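Local coordinates for putative nitrate transport protein (Thermoplasma volcanium, PDB 3MST) that is of unknown function but may take part in the uptake of nitrate or a related solute, at residues A[87-92]-A[130-135]; A[92-97]-A[114-119]. All blocks are in the same frame, centred on the assembly; numbering follows the deposited sequence. Where two conformers were deposited one is given.

Contact 1: residues A[87-92]-A[130-135]; sequences ESSGRI and EGYSAL. With EDO (1,2-ethanediol), chain J.
R91 lays its side chain over one face of the Y132 ring, with CD resting 3.6 Å from the ring centroid in a CH-pi contact only 15° off the ring normal. The chain runs extended from CG to NE, which carries the guanidinium on across the ring toward the phenol end. There the two flat groups are almost parallel, their planes 8° apart, and Y132 OH sits over the centre of the guanidinium, 3.2 Å from R91 CZ. Although R91 NH2 is also near Y132 OH, the angle is poor and no hydrogen bond forms; the hydroxyl lies above the guanidinium instead of at the edge where its N-H groups point. NE and NH1 bond to other partners. R91 NE donates to O1 of a 1,2-ethanediol, probably from the crystallisation liquor, at 2.9 Å, while NH1 bonds to Y93 OH.

S89 OG approaches the edge of the same ring, 3.5 Å from Y132 CD1, and hydrogen-bonds to the backbone O of D86.

Beyond the ring the chains draw together as parallel strands. R91 O accepts two bonds from one residue, S133 OG at 2.8 Å and S133 N at 3.3 Å. Chi1 of 75° sets S133 OG between its own backbone N and carbonyl carbon, folding the hydroxyl back beside the N-H so that both reach one acceptor. I92 CG1 packs 3.3 Å from this hydroxyl, and I92 CG2 lies alongside L135 CB.

The aliphatic part of R91 thus covers the ring face by CH-pi contact, with the guanidinium nearly parallel above the phenol end and its NE and NH1 bonded to other groups, while the buried S133 hydroxyl is satisfied by a main-chain carbonyl.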
ATOM      1  N   GLU A  87     -22.273  -1.325   6.200  1.00 12.74           N
ATOM      2  CA  GLU A  87     -22.045  -1.786   4.834  1.00 13.88           C
ATOM      3  C   GLU A  87     -23.299  -2.136   4.043  1.00 14.61           C
ATOM      4  O   GLU A  87     -23.205  -2.364   2.841  1.00 16.42           O
ATOM      5  CB  GLU A  87     -21.036  -2.939   4.788  1.00 13.90           C
ATOM      6  CG  GLU A  87     -19.630  -2.543   5.143  1.00 14.16           C
ATOM      7  CD  GLU A  87     -18.689  -3.714   4.972  1.00 12.86           C
ATOM      8  OE1 GLU A  87     -18.433  -4.091   3.786  1.00 14.42           O
ATOM      9  OE2 GLU A  87     -18.197  -4.227   6.003  1.00 14.90           O
ATOM     10  N   SER A  88     -24.440  -2.212   4.718  0.50 14.00           N
ATOM     11  CA  SER A  88     -25.703  -2.460   4.052  0.50 14.24           C
ATOM     12  C   SER A  88     -26.496  -1.186   3.787  0.50 14.71           C
ATOM     13  O   SER A  88     -27.692  -1.287   3.509  0.50 14.69           O
ATOM     14  CB  SER A  88     -26.568  -3.357   4.926  0.50 16.37           C
ATOM     15  OG  SER A  88     -27.173  -2.590   5.937  0.50 15.00           O
ATOM     16  N   SER A  89     -25.863  -0.008   3.925  1.00 12.91           N
ATOM     17  CA  SER A  89     -26.552   1.268   3.787  1.00 13.43           C
ATOM     18  C   SER A  89     -26.653   1.812   2.380  1.00 12.85           C
ATOM     19  O   SER A  89     -27.355   2.774   2.188  1.00 14.68           O
ATOM     20  CB  SER A  89     -25.860   2.296   4.654  1.00 13.32           C
ATOM     21  OG  SER A  89     -24.544   2.569   4.112  1.00 12.72           O
ATOM     22  N   GLY A  90     -25.920   1.255   1.408  1.00 12.45           N
ATOM     23  CA  GLY A  90     -25.945   1.719   0.033  1.00 12.44           C
ATOM     24  C   GLY A  90     -24.944   2.763  -0.423  1.00  9.50           C
ATOM     25  O   GLY A  90     -24.884   3.130  -1.597  1.00 11.12           O
ATOM     26  N   ARG A  91     -24.147   3.269   0.530  1.00 11.12           N
ATOM     27  CA  ARG A  91     -23.072   4.200   0.173  1.00 10.12           C
ATOM     28  C   ARG A  91     -21.797   3.832   0.914  1.00  9.28           C
ATOM     29  O   ARG A  91     -21.875   3.450   2.084  1.00 10.47           O
ATOM     30  CB  ARG A  91     -23.410   5.644   0.580  1.00 10.18           C
ATOM     31  CG  ARG A  91     -24.626   6.208  -0.049  1.00 10.82           C
ATOM     32  CD  ARG A  91     -24.788   7.682   0.321  1.00 10.74           C
ATOM     33  NE  ARG A  91     -26.105   8.181  -0.126  1.00 10.55           N
ATOM     34  CZ  ARG A  91     -26.573   9.373   0.221  1.00 11.20           C
ATOM     35  NH1 ARG A  91     -25.848  10.187   0.948  1.00 12.00           N
ATOM     36  NH2 ARG A  91     -27.764   9.774  -0.183  1.00 12.67           N
ATOM     37  N   ILE A  92     -20.676   3.912   0.208  1.00  9.03           N
ATOM     38  CA  ILE A  92     -19.349   3.840   0.822  1.00 10.15           C
ATOM     39  C   ILE A  92     -18.658   5.164   0.511  1.00  8.83           C
ATOM     40  O   ILE A  92     -18.340   5.481  -0.625  1.00 10.03           O
ATOM     41  CB  ILE A  92     -18.466   2.680   0.284  1.00  9.54           C
ATOM     42  CG1 ILE A  92     -19.154   1.335   0.442  1.00 10.35           C
ATOM     43  CG2 ILE A  92     -17.092   2.723   1.006  1.00 10.91           C
ATOM     44  CD1 ILE A  92     -18.409   0.147  -0.258  1.00 11.72           C
ATOM     45  N   GLU A 130     -23.487   8.855  10.663  1.00 14.09           N
ATOM     46  CA  GLU A 130     -24.882   9.079  10.259  1.00 15.96           C
ATOM     47  C   GLU A 130     -25.594   7.860   9.700  1.00 17.75           C
ATOM     48  O   GLU A 130     -26.798   7.925   9.419  1.00 19.71           O
ATOM     49  CB  GLU A 130     -24.969  10.228   9.260  1.00 16.49           C
ATOM     50  CG  GLU A 130     -24.658  11.570   9.880  1.00 20.44           C
ATOM     51  CD  GLU A 130     -25.746  11.961  10.849  1.00 22.27           C
ATOM     52  OE1 GLU A 130     -26.909  12.192  10.398  1.00 26.55           O
ATOM     53  OE2 GLU A 130     -25.464  11.944  12.060  1.00 26.27           O
ATOM     54  N   GLY A 131     -24.881   6.756   9.523  1.00 15.67           N
ATOM     55  CA  GLY A 131     -25.512   5.512   9.142  1.00 16.62           C
ATOM     56  C   GLY A 131     -25.110   4.946   7.793  1.00 15.91           C
ATOM     57  O   GLY A 131     -25.594   3.902   7.402  1.00 16.46           O
ATOM     58  N   TYR A 132     -24.246   5.658   7.069  1.00 11.73           N
ATOM     59  CA  TYR A 132     -23.619   5.119   5.867  1.00 12.12           C
ATOM     60  C   TYR A 132     -22.369   4.325   6.276  1.00 11.15           C
ATOM     61  O   TYR A 132     -22.191   4.013   7.444  1.00 13.50           O
ATOM     62  CB  TYR A 132     -23.387   6.212   4.837  1.00 12.02           C
ATOM     63  CG  TYR A 132     -24.702   6.745   4.249  1.00 12.82           C
ATOM     64  CD1 TYR A 132     -25.521   5.925   3.501  1.00 12.36           C
ATOM     65  CD2 TYR A 132     -25.124   8.040   4.485  1.00 12.27           C
ATOM     66  CE1 TYR A 132     -26.726   6.369   2.979  1.00 12.91           C
ATOM     67  CE2 TYR A 132     -26.324   8.524   3.926  1.00 14.60           C
ATOM     68  CZ  TYR A 132     -27.105   7.689   3.155  1.00 13.15           C
ATOM     69  OH  TYR A 132     -28.325   8.118   2.608  1.00 13.59           O
ATOM     70  N   SER A 133     -21.584   3.918   5.292  1.00 11.90           N
ATOM     71  CA  SER A 133     -20.283   3.310   5.527  1.00 11.00           C
ATOM     72  C   SER A 133     -19.180   4.147   4.896  1.00  9.89           C
ATOM     73  O   SER A 133     -19.430   5.035   4.110  1.00 10.72           O
ATOM     74  CB  SER A 133     -20.240   1.843   5.013  1.00 12.05           C
ATOM     75  OG  SER A 133     -20.143   1.819   3.597  1.00 12.28           O
ATOM     76  N   ALA A 134     -17.935   3.855   5.276  1.00 10.33           N
ATOM     77  CA  ALA A 134     -16.788   4.548   4.731  1.00  8.80           C
ATOM     78  C   ALA A 134     -15.600   3.573   4.704  1.00  8.91           C
ATOM     79  O   ALA A 134     -15.540   2.638   5.498  1.00 10.82           O
ATOM     80  CB  ALA A 134     -16.425   5.795   5.515  1.00 10.67           C
ATOM     81  N   LEU A 135     -14.652   3.863   3.820  0.50  9.31           N
ATOM     82  CA  LEU A 135     -13.398   3.136   3.734  0.50  9.36           C
ATOM     83  C   LEU A 135     -12.298   4.179   3.796  0.50  9.71           C
ATOM     84  O   LEU A 135     -12.187   5.038   2.909  0.50 10.11           O
ATOM     85  CB  LEU A 135     -13.322   2.328   2.457  0.50 10.48           C
ATOM     86  CG  LEU A 135     -12.158   1.323   2.347  0.50 11.68           C
ATOM     87  CD1 LEU A 135     -10.796   1.973   2.169  0.50 13.72           C
ATOM     88  CD2 LEU A 135     -12.115   0.370   3.490  0.50 12.79           C
TER
HETATM   89  C1  EDO J 234     -27.065   6.522  -2.526  1.00 29.52           C
HETATM   90  O1  EDO J 234     -27.779   6.148  -1.353  1.00 15.17           O
HETATM   91  C2  EDO J 234     -26.927   5.298  -3.382  1.00 27.72           C
HETATM   92  O2  EDO J 234     -28.273   4.887  -3.722  1.00 35.69           O

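Contact 2: residues A[92-97]-A[114-119]; sequences IYTLRK and AQVINA. With EDO (1,2-ethanediol), chain K.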
ATOM      1  N   ILE A  92     -20.676   3.912   0.208  1.00  9.03           N
ATOM      2  CA  ILE A  92     -19.349   3.840   0.822  1.00 10.15           C
ATOM      3  C   ILE A  92     -18.658   5.164   0.511  1.00  8.83           C
ATOM      4  O   ILE A  92     -18.340   5.481  -0.625  1.00 10.03           O
ATOM      5  CB  ILE A  92     -18.466   2.680   0.284  1.00  9.54           C
ATOM      6  CG1 ILE A  92     -19.154   1.335   0.442  1.00 10.35           C
ATOM      7  CG2 ILE A  92     -17.092   2.723   1.006  1.00 10.91           C
ATOM      8  CD1 ILE A  92     -18.409   0.147  -0.258  1.00 11.72           C
ATOM      9  N   TYR A  93     -18.456   5.948   1.564  1.00 10.04           N
ATOM     10  CA  TYR A  93     -17.669   7.180   1.469  1.00  9.82           C
ATOM     11  C   TYR A  93     -16.186   6.826   1.522  1.00  8.35           C
ATOM     12  O   TYR A  93     -15.808   5.925   2.295  1.00  9.68           O
ATOM     13  CB  TYR A  93     -18.061   8.114   2.644  1.00 10.76           C
ATOM     14  CG  TYR A  93     -19.377   8.843   2.402  1.00  9.53           C
ATOM     15  CD1 TYR A  93     -20.578   8.224   2.685  1.00 10.99           C
ATOM     16  CD2 TYR A  93     -19.398  10.073   1.748  1.00 10.46           C
ATOM     17  CE1 TYR A  93     -21.780   8.851   2.411  1.00 10.00           C
ATOM     18  CE2 TYR A  93     -20.599  10.700   1.474  1.00 11.99           C
ATOM     19  CZ  TYR A  93     -21.781  10.057   1.805  1.00  9.80           C
ATOM     20  OH  TYR A  93     -22.999  10.645   1.541  1.00 12.42           O
ATOM     21  N   THR A  94     -15.373   7.520   0.744  1.00  9.04           N
ATOM     22  CA  THR A  94     -13.931   7.270   0.776  1.00  8.73           C
ATOM     23  C   THR A  94     -13.188   8.536   0.409  1.00  9.62           C
ATOM     24  O   THR A  94     -13.780   9.632   0.398  1.00 11.19           O
ATOM     25  CB  THR A  94     -13.594   6.055  -0.113  1.00  9.09           C
ATOM     26  OG1 THR A  94     -12.274   5.580   0.184  1.00  9.82           O
ATOM     27  CG2 THR A  94     -13.750   6.358  -1.583  1.00 10.23           C
ATOM     28  N   LEU A  95     -11.892   8.397   0.198  1.00  9.72           N
ATOM     29  CA  LEU A  95     -11.007   9.494  -0.112  1.00  9.82           C
ATOM     30  C   LEU A  95     -11.030   9.874  -1.592  1.00 12.07           C
ATOM     31  O   LEU A  95     -11.940   9.468  -2.297  1.00 13.39           O
ATOM     32  CB  LEU A  95      -9.626   9.191   0.459  1.00 10.88           C
ATOM     33  CG  LEU A  95      -9.504   9.120   1.980  1.00 10.71           C
ATOM     34  CD1 LEU A  95     -10.141  10.337   2.635  1.00 13.22           C
ATOM     35  CD2 LEU A  95      -9.967   7.844   2.583  1.00 13.98           C
ATOM     36  N   ARG A  96     -10.136  10.724  -2.064  0.50 12.58           N
ATOM     37  CA  ARG A  96     -10.329  11.231  -3.408  0.50 11.85           C
ATOM     38  C   ARG A  96     -10.148  10.134  -4.458  0.50 12.54           C
ATOM     39  O   ARG A  96      -9.469   9.132  -4.239  0.50 14.11           O
ATOM     40  CB  ARG A  96      -9.383  12.396  -3.682  0.50 11.56           C
ATOM     41  CG  ARG A  96      -7.924  11.961  -3.754  0.50 16.34           C
ATOM     42  CD  ARG A  96      -6.926  13.135  -3.731  0.50 19.41           C
ATOM     43  NE  ARG A  96      -5.580  12.618  -3.961  0.50 24.63           N
ATOM     44  CZ  ARG A  96      -4.773  12.197  -2.999  0.50 25.98           C
ATOM     45  NH1 ARG A  96      -5.154  12.275  -1.740  0.50 26.47           N
ATOM     46  NH2 ARG A  96      -3.577  11.722  -3.294  0.50 29.11           N
ATOM     47  N   LYS A  97     -10.760  10.362  -5.618  1.00 14.13           N
ATOM     48  CA  LYS A  97     -10.701   9.450  -6.755  1.00 14.25           C
ATOM     49  C   LYS A  97      -9.263   9.159  -7.171  1.00 13.69           C
ATOM     50  O   LYS A  97      -8.386  10.056  -7.212  1.00 15.56           O
ATOM     51  CB  LYS A  97     -11.451  10.007  -7.973  1.00 15.79           C
ATOM     52  CG  LYS A  97     -12.937  10.097  -7.834  1.00 20.68           C
ATOM     53  CD  LYS A  97     -13.616  10.635  -9.111  1.00 24.23           C
ATOM     54  CE  LYS A  97     -15.146  10.554  -9.091  1.00 28.09           C
ATOM     55  NZ  LYS A  97     -15.869  10.787  -7.809  1.00 28.38           N
ATOM     56  N   ALA A 114     -23.366  -0.950  -3.213  1.00 12.61           N
ATOM     57  CA  ALA A 114     -23.248   0.443  -2.808  1.00 11.73           C
ATOM     58  C   ALA A 114     -22.773   1.326  -3.934  1.00 10.67           C
ATOM     59  O   ALA A 114     -22.101   0.878  -4.883  1.00 12.45           O
ATOM     60  CB  ALA A 114     -22.286   0.548  -1.650  1.00 12.85           C
ATOM     61  N   GLN A 115     -23.027   2.619  -3.773  1.00 10.89           N
ATOM     62  CA  GLN A 115     -22.374   3.653  -4.541  1.00 10.07           C
ATOM     63  C   GLN A 115     -21.232   4.267  -3.728  1.00 10.51           C
ATOM     64  O   GLN A 115     -21.340   4.417  -2.532  1.00 11.90           O
ATOM     65  CB  GLN A 115     -23.339   4.780  -4.950  1.00 12.04           C
ATOM     66  CG  GLN A 115     -24.504   4.301  -5.791  1.00 13.75           C
ATOM     67  CD  GLN A 115     -24.043   3.688  -7.083  1.00 17.02           C
ATOM     68  OE1 GLN A 115     -23.198   4.256  -7.756  1.00 17.81           O
ATOM     69  NE2 GLN A 115     -24.617   2.517  -7.454  1.00 21.11           N
ATOM     70  N   VAL A 116     -20.130   4.549  -4.392  1.00 10.24           N
ATOM     71  CA  VAL A 116     -18.945   5.188  -3.791  1.00  9.86           C
ATOM     72  C   VAL A 116     -19.116   6.698  -3.913  1.00 11.88           C
ATOM     73  O   VAL A 116     -19.327   7.211  -5.014  1.00 12.69           O
ATOM     74  CB  VAL A 116     -17.631   4.686  -4.452  1.00  9.72           C
ATOM     75  CG1 VAL A 116     -16.419   5.486  -3.908  1.00 12.33           C
ATOM     76  CG2 VAL A 116     -17.482   3.194  -4.237  1.00 11.59           C
ATOM     77  N   ILE A 117     -18.883   7.405  -2.815  1.00 10.93           N
ATOM     78  CA  ILE A 117     -18.861   8.881  -2.776  1.00 12.35           C
ATOM     79  C   ILE A 117     -17.460   9.289  -2.294  1.00 12.75           C
ATOM     80  O   ILE A 117     -17.066   8.969  -1.180  1.00 12.52           O
ATOM     81  CB  ILE A 117     -19.952   9.417  -1.820  1.00 13.28           C
ATOM     82  CG1 ILE A 117     -21.347   8.800  -2.107  1.00 18.82           C
ATOM     83  CG2 ILE A 117     -19.994  10.955  -1.839  1.00 16.26           C
ATOM     84  CD1 ILE A 117     -21.934   9.160  -3.461  1.00 20.14           C
ATOM     85  N   ASN A 118     -16.714   9.946  -3.183  1.00 13.88           N
ATOM     86  CA  ASN A 118     -15.358  10.426  -2.878  1.00 13.97           C
ATOM     87  C   ASN A 118     -15.470  11.723  -2.083  1.00 14.21           C
ATOM     88  O   ASN A 118     -16.205  12.670  -2.465  1.00 16.41           O
ATOM     89  CB  ASN A 118     -14.553  10.584  -4.164  1.00 15.48           C
ATOM     90  CG  ASN A 118     -14.436   9.278  -4.896  1.00 15.71           C
ATOM     91  OD1 ASN A 118     -15.229   9.010  -5.815  1.00 19.10           O
ATOM     92  ND2 ASN A 118     -13.550   8.410  -4.429  1.00 16.11           N
ATOM     93  N   ALA A 119     -14.699  11.805  -1.000  1.00 14.39           N
ATOM     94  CA  ALA A 119     -14.810  12.863  -0.025  1.00 12.92           C
ATOM     95  C   ALA A 119     -13.436  12.981   0.641  1.00 14.95           C
ATOM     96  O   ALA A 119     -12.383  12.813  -0.001  1.00 18.41           O
ATOM     97  CB  ALA A 119     -15.954  12.620   1.011  1.00 16.10           C
TER
HETATM   98  C1  EDO K 235     -20.361   1.709  -7.480  1.00 32.60           C
HETATM   99  O1  EDO K 235     -20.764   1.951  -8.834  1.00 42.05           O
HETATM  100  C2  EDO K 235     -19.336   2.769  -7.199  1.00 33.11           C
HETATM  101  O2  EDO K 235     -19.951   4.066  -7.250  1.00 20.70           O
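Y93 and I117 rise together from one face of the sheet, with the isoleucine over a face of the tyrosine ring. I117 CB stands 4.0 Å from the ring centroid, 28° off the normal, and I117 CG2 comes closest, 3.4 Å from Y93 CE2. A119 CB meets the same ring at its edge.

On the other face T94 and N118 also run alongside each other, and T94 CG2 touches V116 CG1 at 3.6 Å. The amide of N118 is used at both ends. Its ND2 donates to L95 O at 2.9 Å, nearly straight at 170° and with the acceptor in the amide plane, while a second bond from ND2 goes to OD1 of D102. The lysine chain of K97 passes roughly perpendicular to N118; a bend at chi4 (36°) brings NZ back to OD1, 2.7 Å away but above the carbonyl plane. These bonds fix the rotation of the amide and tie the turn after strand 91-94 to its neighbour.

Between the faces, I92 N bonds to Q115 O, I117 N to I92 O, T94 N to I117 O and A119 N to T94 O, in parallel register. With helix 100-112 linking strands 91-94 and 115-118, this is the parallel pairing of a classic beta-alpha-beta crossover at the edge of a mixed sheet.

How the contacts relate
Contacts 1 and 2 lie on the two edges of strand 91-94, their centres 10 Å apart, and share I92. Strand 133-137 pairs with one edge and strand 115-118 with the other, all three parallel within a five-stranded mixed sheet in which 115-118 is outermost. Both segments of contact 2 fall within the span of chain between the two segments of contact 1, starting from the shared I92: helix 100-112 leads to strand 115-118, and helix 121-129 then leads to strand 133-137. The contacts also touch directly, as L135 O and N probably bond to T94 OG1 and Y93 O. Strand 91-94 is thus the central member of the parallel part of this sheet, holding two successive strand-helix-strand connections together.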